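Local atomic coordinates of Methylcobalamin\: coenzyme M methyltransferase (Methanosarcina mazei, PDB entry 4AY7), a protein that probably transfers the methyl group of a methylated corrinoid to coenzyme M in methanogenesis, as a zinc-dependent methyltransferase with a TIM-barrel fold. Residues 338-341 against 342-346. Numbering follows the deposited sequence.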
loop_
_atom_site.group_PDB
_atom_site.type_symbol
_atom_site.label_atom_id
_atom_site.label_comp_id
_atom_site.label_asym_id
_atom_site.label_seq_id
_atom_site.Cartn_x
_atom_site.Cartn_y
_atom_site.Cartn_z
ATOM N N ALA A 338 -8.336 18.639 2.670
ATOM C CA ALA A 338 -9.776 18.591 2.480
ATOM C C ALA A 338 -10.290 17.243 2.918
ATOM O O ALA A 338 -11.397 17.164 3.389
ATOM C CB ALA A 338 -10.176 18.890 1.043
ATOM N N LEU A 339 -9.527 16.160 2.792
ATOM C CA LEU A 339 -9.969 14.880 3.388
ATOM C C LEU A 339 -10.206 14.878 4.878
ATOM O O LEU A 339 -11.197 14.347 5.402
ATOM C CB LEU A 339 -8.935 13.756 3.143
ATOM C CG LEU A 339 -8.964 12.985 1.846
ATOM C CD1 LEU A 339 -7.885 11.859 1.856
ATOM C CD2 LEU A 339 -10.379 12.501 1.554
ATOM N N VAL A 340 -9.250 15.416 5.577
ATOM C CA VAL A 340 -9.230 15.510 6.994
ATOM C C VAL A 340 -10.355 16.418 7.432
ATOM O O VAL A 340 -11.136 16.060 8.358
ATOM C CB VAL A 340 -7.883 16.071 7.511
ATOM C CG1 VAL A 340 -7.978 16.234 9.026
ATOM C CG2 VAL A 340 -6.732 15.160 7.044
ATOM N N ALA A 341 -10.521 17.556 6.738
ATOM C CA ALA A 341 -11.623 18.471 7.059
ATOM C C ALA A 341 -13.016 17.784 6.906
ATOM O O ALA A 341 -13.833 17.910 7.764
ATOM C CB ALA A 341 -11.540 19.767 6.216
ATOM N N ALA A 342 -13.226 17.014 5.844
ATOM C CA ALA A 342 -14.470 16.279 5.676
ATOM C C ALA A 342 -14.754 15.335 6.864
ATOM O O ALA A 342 -15.892 15.135 7.312
ATOM C CB ALA A 342 -14.434 15.532 4.350
ATOM N N ARG A 343 -13.700 14.712 7.366
ATOM C CA ARG A 343 -13.875 13.781 8.468
ATOM C C ARG A 343 -14.292 14.606 9.682
ATOM O O ARG A 343 -15.217 14.266 10.377
ATOM C CB ARG A 343 -12.598 12.997 8.745
ATOM C CG ARG A 343 -12.731 11.786 9.658
ATOM C CD ARG A 343 -12.875 12.071 11.124
ATOM N NE ARG A 343 -11.806 12.971 11.592
ATOM C CZ ARG A 343 -10.688 12.564 12.135
ATOM N NH1 ARG A 343 -10.340 11.310 12.155
ATOM N NH2 ARG A 343 -9.834 13.446 12.551
ATOM N N ASP A 344 -13.573 15.686 9.951
ATOM C CA ASP A 344 -13.908 16.473 11.165
ATOM C C ASP A 344 -15.368 17.035 11.149
ATOM O O ASP A 344 -16.110 17.049 12.171
ATOM C CB ASP A 344 -12.840 17.551 11.365
ATOM C CG ASP A 344 -11.498 16.955 11.796
ATOM O OD1 ASP A 344 -11.421 15.721 12.025
ATOM O OD2 ASP A 344 -10.489 17.686 11.848
ATOM N N GLU A 345 -15.800 17.389 9.951
ATOM C CA GLU A 345 -17.116 17.923 9.703
ATOM C C GLU A 345 -18.244 16.930 9.968
ATOM O O GLU A 345 -19.297 17.269 10.516
ATOM C CB GLU A 345 -17.166 18.384 8.250
ATOM C CG GLU A 345 -16.511 19.751 8.094
ATOM C CD GLU A 345 -16.598 20.286 6.670
ATOM O OE1 GLU A 345 -17.531 19.858 5.917
ATOM O OE2 GLU A 345 -15.725 21.125 6.320
ATOM N N PHE A 346 -18.012 15.692 9.587
ATOM C CA PHE A 346 -18.970 14.611 9.760
ATOM C C PHE A 346 -19.302 14.472 11.242
ATOM O O PHE A 346 -20.387 14.098 11.600
ATOM C CB PHE A 346 -18.340 13.326 9.202
ATOM C CG PHE A 346 -19.257 12.174 9.143
ATOM C CD1 PHE A 346 -20.218 12.083 8.134
ATOM C CD2 PHE A 346 -19.193 11.213 10.080
ATOM C CE1 PHE A 346 -21.087 10.998 8.082
ATOM C CE2 PHE A 346 -20.021 10.075 9.994
ATOM C CZ PHE A 346 -20.984 9.989 9.000
#
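Val-340 and Asp-344, one helical turn apart, run alongside each other, with Val-340 CG1 4.0 Å from Asp-344 OD2. The backbone hydrogen bond from Asp-344 N to Val-340 O is short, 2.9 Å, and nearly straight at 164°; Glu-345 N closes the next on Ala-341 O at 3.0 Å. The close-packed side belongs partly to small residues: Ala-342 CB sits 3.6 Å from the carbonyl oxygen Ala-338 O. This is the last long helix of the TIM barrel, 333-346, which packs on helix 303-315 through Ala-338 and Ala-342 and on strand 320-323 through Leu-339 and Arg-343. Buried on the packed side too, Arg-343, bent at chi2 (-76°) and chi3, brings its guanidinium edge-on to Asp-344, so that NE and NH2 both grip Asp-344 OD1, each at 2.8 Å and in plane. NH2 also pairs with Glu-76, and NH1 bonds to Val-31 O. Were Arg-343 an alanine, the carboxylates of Asp-344 and Glu-76 would probably lose their shared cation and Val-31 O its donor. On the solvent side the contact loosens: Glu-345, exposed like Asp-344, passes its CG 3.3 Å from Ala-341 O before its carboxylate reaches Lys-307.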